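Local coordinates for protein uroporphyrinogen III cosynthase (HemD) (Helicobacter pylori, PDB 3P9Z) that probably catalyses the cyclization of the linear tetrapyrrole hydroxymethylbilane to uroporphyrinogen III, a step of heme biosynthesis, at residues Met4-Tyr18 / Ser213-Arg225. Residues are numbered along the deposited sequence; the frame is centred on the assembly and turned at random.
Sequences MREIVWVHSQRIAPY and SLEACLELALSLR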
# COMPACT_ATOMS: atom_id res chain seq x y z
N MSE A 4 -18.95 -26.20 2.07
CA MSE A 4 -18.74 -24.74 2.23
C MSE A 4 -17.35 -24.36 1.71
O MSE A 4 -16.35 -25.02 2.03
CB MSE A 4 -18.89 -24.32 3.69
CG MSE A 4 -18.75 -22.84 3.91
SE MSE A 4 -19.39 -22.24 5.66
CE MSE A 4 -21.31 -22.56 5.40
N ARG A 5 -17.30 -23.29 0.93
CA ARG A 5 -16.05 -22.85 0.28
C ARG A 5 -15.16 -22.08 1.25
O ARG A 5 -15.67 -21.30 2.05
CB ARG A 5 -16.38 -22.01 -0.96
CG ARG A 5 -17.33 -22.71 -1.95
CD ARG A 5 -17.68 -21.80 -3.12
NE ARG A 5 -16.50 -21.55 -3.94
CZ ARG A 5 -16.43 -20.71 -4.96
NH1 ARG A 5 -17.50 -20.01 -5.35
NH2 ARG A 5 -15.29 -20.59 -5.62
N GLU A 6 -13.85 -22.30 1.18
CA GLU A 6 -12.88 -21.60 2.02
C GLU A 6 -12.63 -20.17 1.52
O GLU A 6 -12.41 -19.97 0.33
CB GLU A 6 -11.53 -22.32 2.00
CG GLU A 6 -11.33 -23.40 3.06
CD GLU A 6 -9.86 -23.56 3.42
OE1 GLU A 6 -9.20 -22.55 3.77
OE2 GLU A 6 -9.35 -24.69 3.34
N ILE A 7 -12.64 -19.21 2.43
CA ILE A 7 -12.34 -17.82 2.11
C ILE A 7 -10.87 -17.49 2.46
O ILE A 7 -10.45 -17.63 3.62
CB ILE A 7 -13.33 -16.87 2.81
CG1 ILE A 7 -14.75 -17.09 2.27
CG2 ILE A 7 -12.90 -15.39 2.68
CD1 ILE A 7 -15.86 -16.48 3.13
N VAL A 8 -10.10 -17.09 1.45
CA VAL A 8 -8.67 -16.78 1.60
C VAL A 8 -8.35 -15.32 1.23
O VAL A 8 -8.69 -14.86 0.14
CB VAL A 8 -7.81 -17.75 0.76
CG1 VAL A 8 -6.32 -17.57 1.05
CG2 VAL A 8 -8.20 -19.19 1.03
N TRP A 9 -7.69 -14.61 2.15
CA TRP A 9 -7.23 -13.24 1.91
C TRP A 9 -5.85 -13.28 1.28
O TRP A 9 -4.95 -13.99 1.75
CB TRP A 9 -7.15 -12.48 3.23
CG TRP A 9 -8.46 -12.30 3.95
CD1 TRP A 9 -9.03 -13.16 4.84
CD2 TRP A 9 -9.36 -11.19 3.83
NE1 TRP A 9 -10.23 -12.65 5.31
CE2 TRP A 9 -10.45 -11.44 4.70
CE3 TRP A 9 -9.34 -10.00 3.10
CZ2 TRP A 9 -11.52 -10.54 4.84
CZ3 TRP A 9 -10.39 -9.09 3.25
CH2 TRP A 9 -11.47 -9.38 4.11
N VAL A 10 -5.68 -12.52 0.20
CA VAL A 10 -4.40 -12.32 -0.44
C VAL A 10 -4.12 -10.83 -0.23
O VAL A 10 -4.67 -9.98 -0.93
CB VAL A 10 -4.43 -12.69 -1.95
CG1 VAL A 10 -3.03 -12.66 -2.55
CG2 VAL A 10 -5.07 -14.08 -2.17
N HIS A 11 -3.28 -10.54 0.76
CA HIS A 11 -3.25 -9.23 1.40
C HIS A 11 -1.92 -9.08 2.18
O HIS A 11 -1.09 -9.99 2.20
CB HIS A 11 -4.49 -9.15 2.32
CG HIS A 11 -4.61 -7.88 3.10
ND1 HIS A 11 -4.57 -6.63 2.52
CD2 HIS A 11 -4.78 -7.67 4.43
CE1 HIS A 11 -4.71 -5.71 3.45
NE2 HIS A 11 -4.83 -6.31 4.62
N SER A 12 -1.72 -7.93 2.80
CA SER A 12 -0.42 -7.64 3.45
C SER A 12 -0.38 -8.02 4.94
O SER A 12 0.69 -8.04 5.54
CB SER A 12 -0.08 -6.16 3.29
OG SER A 12 -1.20 -5.39 3.69
N GLN A 13 -1.54 -8.34 5.50
CA GLN A 13 -1.66 -8.60 6.93
C GLN A 13 -2.65 -9.71 7.19
O GLN A 13 -3.63 -9.83 6.47
CB GLN A 13 -2.11 -7.34 7.66
CG GLN A 13 -0.96 -6.55 8.31
CD GLN A 13 -1.09 -5.07 8.05
OE1 GLN A 13 -0.43 -4.53 7.14
NE2 GLN A 13 -1.95 -4.39 8.80
N ARG A 14 -2.39 -10.50 8.22
CA ARG A 14 -3.26 -11.59 8.60
C ARG A 14 -4.60 -11.06 9.09
O ARG A 14 -4.66 -10.09 9.86
CB ARG A 14 -2.59 -12.46 9.68
CG ARG A 14 -3.34 -13.75 9.95
CD ARG A 14 -2.45 -14.81 10.59
NE ARG A 14 -2.53 -14.75 12.05
CZ ARG A 14 -3.47 -15.34 12.79
NH1 ARG A 14 -4.44 -16.06 12.21
NH2 ARG A 14 -3.45 -15.22 14.11
N ILE A 15 -5.66 -11.67 8.58
CA ILE A 15 -7.01 -11.38 9.05
C ILE A 15 -7.55 -12.65 9.72
O ILE A 15 -8.14 -13.52 9.07
CB ILE A 15 -7.90 -10.82 7.89
CG1 ILE A 15 -7.39 -9.44 7.45
CG2 ILE A 15 -9.39 -10.70 8.30
CD1 ILE A 15 -7.67 -9.11 5.98
N ALA A 16 -7.27 -12.77 11.02
CA ALA A 16 -7.68 -13.93 11.84
C ALA A 16 -9.20 -14.00 11.94
O ALA A 16 -9.83 -12.98 12.08
CB ALA A 16 -7.06 -13.81 13.26
N PRO A 17 -9.78 -15.22 11.89
CA PRO A 17 -9.16 -16.53 11.80
C PRO A 17 -9.03 -17.02 10.34
O PRO A 17 -8.78 -18.20 10.11
CB PRO A 17 -10.13 -17.41 12.57
CG PRO A 17 -11.49 -16.83 12.23
CD PRO A 17 -11.26 -15.34 11.93
N TYR A 18 -9.18 -16.11 9.38
CA TYR A 18 -9.19 -16.53 7.97
C TYR A 18 -7.79 -16.83 7.48
O TYR A 18 -6.85 -16.10 7.80
CB TYR A 18 -9.83 -15.45 7.08
CG TYR A 18 -11.32 -15.28 7.29
CD1 TYR A 18 -12.23 -16.05 6.57
CD2 TYR A 18 -11.81 -14.37 8.21
CE1 TYR A 18 -13.60 -15.92 6.76
CE2 TYR A 18 -13.18 -14.22 8.41
CZ TYR A 18 -14.07 -15.00 7.69
OH TYR A 18 -15.43 -14.86 7.89
N SER A 213 -13.21 -1.52 0.64
CA SER A 213 -12.78 -1.77 2.01
C SER A 213 -12.66 -3.27 2.23
O SER A 213 -13.26 -4.06 1.49
CB SER A 213 -13.78 -1.16 2.99
OG SER A 213 -14.99 -1.89 2.99
N LEU A 214 -11.88 -3.66 3.23
CA LEU A 214 -11.76 -5.07 3.61
C LEU A 214 -13.11 -5.61 4.05
O LEU A 214 -13.46 -6.75 3.74
CB LEU A 214 -10.72 -5.26 4.73
CG LEU A 214 -9.29 -4.78 4.45
CD1 LEU A 214 -8.40 -5.07 5.67
CD2 LEU A 214 -8.73 -5.45 3.20
N GLU A 215 -13.86 -4.78 4.77
CA GLU A 215 -15.19 -5.15 5.25
C GLU A 215 -16.14 -5.51 4.12
O GLU A 215 -16.81 -6.55 4.17
CB GLU A 215 -15.79 -4.02 6.11
CG GLU A 215 -15.04 -3.77 7.44
CD GLU A 215 -13.88 -2.76 7.34
OE1 GLU A 215 -13.42 -2.41 6.23
OE2 GLU A 215 -13.43 -2.30 8.41
N ALA A 216 -16.20 -4.67 3.09
CA ALA A 216 -17.02 -4.97 1.91
C ALA A 216 -16.54 -6.20 1.14
O ALA A 216 -17.36 -6.91 0.56
CB ALA A 216 -17.11 -3.74 0.98
N CYS A 217 -15.24 -6.48 1.15
CA CYS A 217 -14.71 -7.69 0.52
C CYS A 217 -15.23 -8.95 1.21
O CYS A 217 -15.50 -9.97 0.57
CB CYS A 217 -13.18 -7.72 0.56
SG CYS A 217 -12.34 -6.55 -0.52
N LEU A 218 -15.29 -8.91 2.54
CA LEU A 218 -15.77 -10.06 3.29
C LEU A 218 -17.29 -10.26 3.11
O LEU A 218 -17.74 -11.41 2.98
CB LEU A 218 -15.39 -9.96 4.77
CG LEU A 218 -15.73 -11.19 5.61
CD1 LEU A 218 -15.10 -12.48 5.03
CD2 LEU A 218 -15.31 -10.97 7.08
N GLU A 219 -18.06 -9.17 3.11
CA GLU A 219 -19.50 -9.29 2.87
C GLU A 219 -19.72 -10.02 1.56
O GLU A 219 -20.46 -10.99 1.50
CB GLU A 219 -20.20 -7.92 2.83
CG GLU A 219 -20.35 -7.24 4.16
CD GLU A 219 -21.36 -7.93 5.09
OE1 GLU A 219 -22.32 -8.60 4.59
OE2 GLU A 219 -21.19 -7.80 6.32
N LEU A 220 -19.03 -9.58 0.52
CA LEU A 220 -19.12 -10.21 -0.79
C LEU A 220 -18.70 -11.68 -0.72
O LEU A 220 -19.44 -12.55 -1.20
CB LEU A 220 -18.30 -9.45 -1.84
CG LEU A 220 -18.28 -9.97 -3.30
CD1 LEU A 220 -19.69 -10.21 -3.86
CD2 LEU A 220 -17.50 -9.00 -4.18
N ALA A 221 -17.54 -11.96 -0.11
CA ALA A 221 -17.06 -13.34 0.02
C ALA A 221 -18.07 -14.24 0.73
O ALA A 221 -18.37 -15.34 0.26
CB ALA A 221 -15.70 -13.37 0.74
N LEU A 222 -18.62 -13.75 1.84
CA LEU A 222 -19.58 -14.53 2.62
C LEU A 222 -20.89 -14.79 1.87
O LEU A 222 -21.50 -15.83 2.05
CB LEU A 222 -19.88 -13.87 3.96
CG LEU A 222 -18.72 -13.84 4.97
CD1 LEU A 222 -19.08 -12.92 6.13
CD2 LEU A 222 -18.40 -15.24 5.47
N SER A 223 -21.31 -13.85 1.03
CA SER A 223 -22.51 -14.05 0.22
C SER A 223 -22.33 -15.20 -0.78
O SER A 223 -23.29 -15.68 -1.37
CB SER A 223 -22.88 -12.77 -0.52
OG SER A 223 -21.94 -12.50 -1.54
N LEU A 224 -21.09 -15.63 -0.97
CA LEU A 224 -20.75 -16.62 -1.99
C LEU A 224 -20.30 -17.95 -1.41
O LEU A 224 -20.08 -18.92 -2.15
CB LEU A 224 -19.68 -16.06 -2.95
CG LEU A 224 -20.09 -14.94 -3.90
CD1 LEU A 224 -18.86 -14.26 -4.48
CD2 LEU A 224 -20.99 -15.44 -5.04
N ARG A 225 -20.16 -18.03 -0.08
CA ARG A 225 -19.56 -19.21 0.54
C ARG A 225 -20.48 -20.44 0.42
O ARG A 225 -20.00 -21.57 0.51
CB ARG A 225 -19.19 -18.95 2.00
CG ARG A 225 -20.39 -18.91 2.92
CD ARG A 225 -20.04 -18.61 4.37
NE ARG A 225 -21.23 -18.80 5.21
CZ ARG A 225 -21.20 -19.00 6.52
NH1 ARG A 225 -20.04 -19.03 7.16
NH2 ARG A 225 -22.34 -19.18 7.19
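W9 drives the end of its indole against the first turn of helix 214-223: CH2 lies 3.3 Å from L214 O, at the ring edge near its plane, and CZ2 is 3.9 Å from CB of L218. I15 CD1 sits over one indole face, offset toward its rim. L214 divides its branches, CD2 resting over one face of the H11 imidazole in a CH-pi contact (4.3 Å to the centroid) and CD1 reaching I15 CD1. L218 sends CD1 to the phenol end of Y18, 3.7 Å from OH, its CG standing trans to the backbone N (chi1 -174°). I7 CD1 meets both A221 CB and L222 CD2, the latter 3.7 Å away. At the ends of the modelled chain, R5 N donates a nearly straight bond to R225 O (3.2 Å, 178°), and CE of selenomethionine M4 lies over the centre of the R225 guanidinium. S213 OG caps the helix start by accepting from A216 N. Strand 7-10 runs between strands 19-28 and 164-167, and the helix packs on it roughly antiparallel (151°), both in one of the two alpha/beta domains of the uroporphyrinogen-III synthase fold; C217 reaches I166, while L220 and A221 touch I189 of strand 187-190.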